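Local coordinates for AP endonuclease, family protein 2 (Mycobacterium smegmatis, PDB 5TNV), which binds a magnesium ion in a xylose isomerase-like TIM barrel and may act as an endonuclease, at residues A242-I253 with L287-C298. Residues are numbered along the deposited sequence; the frame is centred on the assembly and turned at random.
Sequences AKVLPYSNFWHI and LALELGYTGPFC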
loop_
_atom_site.group_PDB
_atom_site.type_symbol
_atom_site.label_atom_id
_atom_site.label_comp_id
_atom_site.label_asym_id
_atom_site.label_seq_id
_atom_site.Cartn_x
_atom_site.Cartn_y
_atom_site.Cartn_z
ATOM N N ALA A 242 -16.380 -5.270 -17.740
ATOM C CA ALA A 242 -16.809 -5.267 -19.123
ATOM C C ALA A 242 -18.314 -5.519 -19.277
ATOM O O ALA A 242 -18.962 -4.975 -20.176
ATOM C CB ALA A 242 -16.005 -6.330 -19.932
ATOM N N LYS A 243 -18.882 -6.317 -18.409
ATOM C CA LYS A 243 -20.294 -6.603 -18.501
ATOM C C LYS A 243 -21.138 -5.395 -18.111
ATOM O O LYS A 243 -22.185 -5.197 -18.711
ATOM C CB LYS A 243 -20.644 -7.787 -17.594
ATOM C CG LYS A 243 -20.324 -9.151 -18.089
ATOM C CD LYS A 243 -20.823 -10.193 -17.094
ATOM C CE LYS A 243 -20.467 -11.490 -17.762
ATOM N NZ LYS A 243 -21.000 -12.570 -16.920
ATOM N N VAL A 244 -20.766 -4.726 -17.034
ATOM C CA VAL A 244 -21.654 -3.715 -16.459
ATOM C C VAL A 244 -21.370 -2.289 -16.917
ATOM O O VAL A 244 -22.290 -1.443 -16.881
ATOM C CB VAL A 244 -21.719 -3.793 -14.913
ATOM C CG1 VAL A 244 -22.344 -5.117 -14.481
ATOM C CG2 VAL A 244 -20.352 -3.586 -14.285
ATOM N N LEU A 245 -20.150 -1.963 -17.352
ATOM C CA LEU A 245 -19.857 -0.592 -17.781
ATOM C C LEU A 245 -20.772 -0.082 -18.882
ATOM O O LEU A 245 -21.096 1.126 -18.833
ATOM C CB LEU A 245 -18.384 -0.445 -18.135
ATOM C CG LEU A 245 -17.465 -0.322 -16.920
ATOM C CD1 LEU A 245 -16.018 -0.469 -17.363
ATOM C CD2 LEU A 245 -17.674 0.988 -16.172
ATOM N N PRO A 246 -21.200 -0.873 -19.873
ATOM C CA PRO A 246 -22.121 -0.345 -20.905
ATOM C C PRO A 246 -23.416 0.220 -20.338
ATOM O O PRO A 246 -24.074 0.966 -21.045
ATOM C CB PRO A 246 -22.399 -1.565 -21.792
ATOM C CG PRO A 246 -21.137 -2.378 -21.670
ATOM C CD PRO A 246 -20.802 -2.254 -20.186
ATOM N N TYR A 247 -23.815 -0.157 -19.134
ATOM C CA TYR A 247 -25.064 0.241 -18.523
ATOM C C TYR A 247 -24.879 1.265 -17.403
ATOM O O TYR A 247 -25.843 1.573 -16.702
ATOM C CB TYR A 247 -25.788 -0.988 -17.952
ATOM C CG TYR A 247 -26.044 -2.055 -18.971
ATOM C CD1 TYR A 247 -27.169 -1.989 -19.756
ATOM C CD2 TYR A 247 -25.165 -3.119 -19.155
ATOM C CE1 TYR A 247 -27.429 -2.956 -20.704
ATOM C CE2 TYR A 247 -25.395 -4.079 -20.117
ATOM C CZ TYR A 247 -26.534 -3.982 -20.875
ATOM O OH TYR A 247 -26.795 -4.983 -21.847
ATOM N N SER A 248 -23.648 1.745 -17.198
ATOM C CA SER A 248 -23.279 2.549 -16.045
ATOM C C SER A 248 -23.361 4.052 -16.294
ATOM O O SER A 248 -22.845 4.563 -17.291
ATOM C CB SER A 248 -21.873 2.140 -15.594
ATOM O OG SER A 248 -21.841 0.812 -15.134
ATOM N N ASN A 249 -23.927 4.744 -15.310
ATOM C CA ASN A 249 -24.090 6.222 -15.403
ATOM C C ASN A 249 -23.429 6.963 -14.237
ATOM O O ASN A 249 -23.554 8.183 -14.166
ATOM C CB ASN A 249 -25.546 6.616 -15.576
ATOM C CG ASN A 249 -26.381 6.268 -14.348
ATOM O OD1 ASN A 249 -25.972 5.532 -13.460
ATOM N ND2 ASN A 249 -27.619 6.739 -14.329
ATOM N N PHE A 250 -22.757 6.267 -13.343
ATOM C CA PHE A 250 -22.174 6.823 -12.115
ATOM C C PHE A 250 -21.208 5.764 -11.601
ATOM O O PHE A 250 -21.376 4.599 -11.927
ATOM C CB PHE A 250 -23.299 7.070 -11.108
ATOM C CG PHE A 250 -22.866 7.627 -9.765
ATOM C CD1 PHE A 250 -22.061 8.749 -9.674
ATOM C CD2 PHE A 250 -23.312 7.034 -8.578
ATOM C CE1 PHE A 250 -21.693 9.282 -8.470
ATOM C CE2 PHE A 250 -22.946 7.577 -7.353
ATOM C CZ PHE A 250 -22.168 8.708 -7.286
ATOM N N TRP A 251 -20.245 6.151 -10.768
ATOM C CA TRP A 251 -19.226 5.163 -10.388
ATOM C C TRP A 251 -18.627 5.495 -9.005
ATOM O O TRP A 251 -17.795 6.367 -8.888
ATOM C CB TRP A 251 -18.155 5.128 -11.473
ATOM C CG TRP A 251 -17.278 3.900 -11.479
ATOM C CD1 TRP A 251 -17.188 2.843 -10.601
ATOM C CD2 TRP A 251 -16.327 3.622 -12.531
ATOM N NE1 TRP A 251 -16.237 1.953 -11.045
ATOM C CE2 TRP A 251 -15.702 2.399 -12.218
ATOM C CE3 TRP A 251 -15.985 4.314 -13.669
ATOM C CZ2 TRP A 251 -14.729 1.866 -13.059
ATOM C CZ3 TRP A 251 -15.005 3.793 -14.522
ATOM C CH2 TRP A 251 -14.388 2.575 -14.196
ATOM N N HIS A 252 -19.042 4.718 -8.007
ATOM C CA HIS A 252 -18.317 4.583 -6.741
ATOM C C HIS A 252 -17.085 3.717 -7.050
ATOM O O HIS A 252 -17.247 2.568 -7.474
ATOM C CB HIS A 252 -19.143 3.893 -5.674
ATOM C CG HIS A 252 -20.215 4.671 -5.018
ATOM N ND1 HIS A 252 -20.867 4.165 -3.918
ATOM C CD2 HIS A 252 -20.739 5.891 -5.341
ATOM C CE1 HIS A 252 -21.746 5.098 -3.591
ATOM N NE2 HIS A 252 -21.712 6.146 -4.386
ATOM N N ILE A 253 -15.918 4.274 -6.839
ATOM C CA ILE A 253 -14.686 3.650 -7.369
ATOM C C ILE A 253 -13.696 3.473 -6.214
ATOM O O ILE A 253 -13.172 4.447 -5.682
ATOM C CB ILE A 253 -14.158 4.477 -8.556
ATOM C CG1 ILE A 253 -12.940 3.794 -9.198
ATOM C CG2 ILE A 253 -13.884 5.929 -8.232
ATOM C CD1 ILE A 253 -12.561 4.351 -10.562
ATOM N N LEU A 287 -11.190 1.529 -20.371
ATOM C CA LEU A 287 -12.240 0.718 -20.931
ATOM C C LEU A 287 -13.580 1.438 -20.817
ATOM O O LEU A 287 -14.366 1.488 -21.767
ATOM C CB LEU A 287 -12.316 -0.652 -20.231
ATOM C CG LEU A 287 -13.433 -1.565 -20.726
ATOM C CD1 LEU A 287 -13.246 -1.904 -22.194
ATOM C CD2 LEU A 287 -13.490 -2.798 -19.812
ATOM N N ALA A 288 -13.864 1.978 -19.627
ATOM C CA ALA A 288 -15.106 2.711 -19.436
ATOM C C ALA A 288 -15.255 3.806 -20.478
ATOM O O ALA A 288 -16.285 3.959 -21.102
ATOM C CB ALA A 288 -15.144 3.275 -18.005
ATOM N N LEU A 289 -14.188 4.597 -20.655
ATOM C CA LEU A 289 -14.228 5.667 -21.619
ATOM C C LEU A 289 -14.516 5.125 -23.003
ATOM O O LEU A 289 -15.313 5.710 -23.751
ATOM C CB LEU A 289 -12.943 6.478 -21.603
ATOM C CG LEU A 289 -12.602 7.212 -20.395
ATOM C CD1 LEU A 289 -11.273 7.907 -20.515
ATOM C CD2 LEU A 289 -13.647 8.244 -20.172
ATOM N N GLU A 290 -13.847 4.042 -23.380
ATOM C CA GLU A 290 -14.022 3.413 -24.708
ATOM C C GLU A 290 -15.463 2.991 -24.904
ATOM O O GLU A 290 -15.980 3.097 -26.021
ATOM C CB GLU A 290 -13.103 2.202 -24.815
ATOM C CG GLU A 290 -13.288 1.350 -26.021
ATOM C CD GLU A 290 -12.535 0.016 -25.947
ATOM O OE1 GLU A 290 -11.679 -0.188 -25.040
ATOM O OE2 GLU A 290 -12.853 -0.808 -26.823
ATOM N N LEU A 291 -16.099 2.521 -23.823
ATOM C CA LEU A 291 -17.484 2.061 -23.828
ATOM C C LEU A 291 -18.481 3.204 -23.707
ATOM O O LEU A 291 -19.685 2.912 -23.650
ATOM C CB LEU A 291 -17.696 1.008 -22.753
ATOM C CG LEU A 291 -16.942 -0.289 -22.921
ATOM C CD1 LEU A 291 -17.047 -1.175 -21.687
ATOM C CD2 LEU A 291 -17.446 -1.010 -24.150
ATOM N N GLY A 292 -18.044 4.475 -23.699
ATOM C CA GLY A 292 -18.929 5.619 -23.697
ATOM C C GLY A 292 -19.319 6.114 -22.313
ATOM O O GLY A 292 -20.242 6.916 -22.226
ATOM N N TYR A 293 -18.622 5.716 -21.264
ATOM C CA TYR A 293 -18.941 6.164 -19.929
ATOM C C TYR A 293 -18.726 7.657 -19.829
ATOM O O TYR A 293 -17.671 8.163 -20.218
ATOM C CB TYR A 293 -18.053 5.397 -18.903
ATOM C CG TYR A 293 -18.389 5.863 -17.495
ATOM C CD1 TYR A 293 -19.539 5.454 -16.857
ATOM C CD2 TYR A 293 -17.572 6.770 -16.794
ATOM C CE1 TYR A 293 -19.864 5.863 -15.580
ATOM C CE2 TYR A 293 -17.901 7.242 -15.521
ATOM C CZ TYR A 293 -19.056 6.785 -14.923
ATOM O OH TYR A 293 -19.480 7.204 -13.715
ATOM N N THR A 294 -19.691 8.366 -19.264
ATOM C CA THR A 294 -19.594 9.820 -19.069
ATOM C C THR A 294 -20.036 10.318 -17.718
ATOM O O THR A 294 -19.999 11.524 -17.487
ATOM C CB THR A 294 -20.457 10.565 -20.136
ATOM O OG1 THR A 294 -21.838 10.177 -19.978
ATOM C CG2 THR A 294 -20.023 10.245 -21.546
ATOM N N GLY A 295 -20.421 9.444 -16.792
ATOM C CA GLY A 295 -20.932 9.894 -15.512
ATOM C C GLY A 295 -19.883 10.355 -14.547
ATOM O O GLY A 295 -18.692 10.073 -14.711
ATOM N N PRO A 296 -20.274 11.042 -13.482
ATOM C CA PRO A 296 -19.315 11.506 -12.486
ATOM C C PRO A 296 -18.731 10.296 -11.716
ATOM O O PRO A 296 -19.307 9.223 -11.667
ATOM C CB PRO A 296 -20.131 12.435 -11.590
ATOM C CG PRO A 296 -21.517 12.037 -11.767
ATOM C CD PRO A 296 -21.673 11.419 -13.124
ATOM N N PHE A 297 -17.573 10.554 -11.088
ATOM C CA PHE A 297 -16.959 9.611 -10.166
ATOM C C PHE A 297 -17.252 9.968 -8.732
ATOM O O PHE A 297 -17.435 11.166 -8.402
ATOM C CB PHE A 297 -15.424 9.583 -10.351
ATOM C CG PHE A 297 -14.951 9.046 -11.677
ATOM C CD1 PHE A 297 -14.694 7.707 -11.854
ATOM C CD2 PHE A 297 -14.724 9.894 -12.743
ATOM C CE1 PHE A 297 -14.213 7.188 -13.041
ATOM C CE2 PHE A 297 -14.269 9.433 -13.965
ATOM C CZ PHE A 297 -14.014 8.079 -14.110
ATOM N N CYS A 298 -17.209 8.994 -7.859
ATOM C CA CYS A 298 -17.300 9.224 -6.432
ATOM C C CYS A 298 -16.283 8.308 -5.725
ATOM O O CYS A 298 -16.346 7.080 -5.859
ATOM C CB CYS A 298 -18.720 8.934 -5.935
ATOM S SG CYS A 298 -18.937 9.217 -4.186
HETATM O O HOH W 1 -22.138 7.137 -18.301
#
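W251 projects its indole into a hollow lined by A288, Y293 and F297. A288 forms the floor at the benzo end, its CB 3.5 Å from W251 CZ3; a residue this small lets the broad ring approach the helix. L245 CD2 lies over one indole face, offset toward the rim, and I253 CD1 over the centre of the other, so two branched side chains of its own segment clasp the ring. Its edge turns toward the face of Y293, a T-shaped pair with planes at 79°. F297 lies alongside instead, its ring slid so that the two barely overlap, F297 CE1 coming within 3.4 Å of W251 CE3. With CG anti to the backbone N (chi1 -180°), Y293 sends its ring along the 248-251 backbone, and its hydroxyl gives a weak hydrogen bond to P296 O.

In this TIM barrel each segment runs from a helix through a loop into a strand: helices 237-244 and 281-290 pack outside, while strands 251-261 and 297-299 lie parallel in the wall. C298 N donates to W251 O (2.9 Å), and I253 N to C298 O (3.0 Å). Where the loops enter the strands, G295, with no side chain to meet the N249 carbonyl, lets the chains close up, its CA 3.4 Å from N249 O.

On the face opposite W251, the compact C298 leaves room for two rings: its CB sits 3.7 Å from both F250 CZ and H252 CD2. H252 ND1 binds magnesium together with E193 and D223, while its NE2 is hydrogen-bonded to S104. Between the helix ends, L291 CD1 fills the notch between L245 CB and the P246 ring, and beyond it L287 CD2 rests against A242.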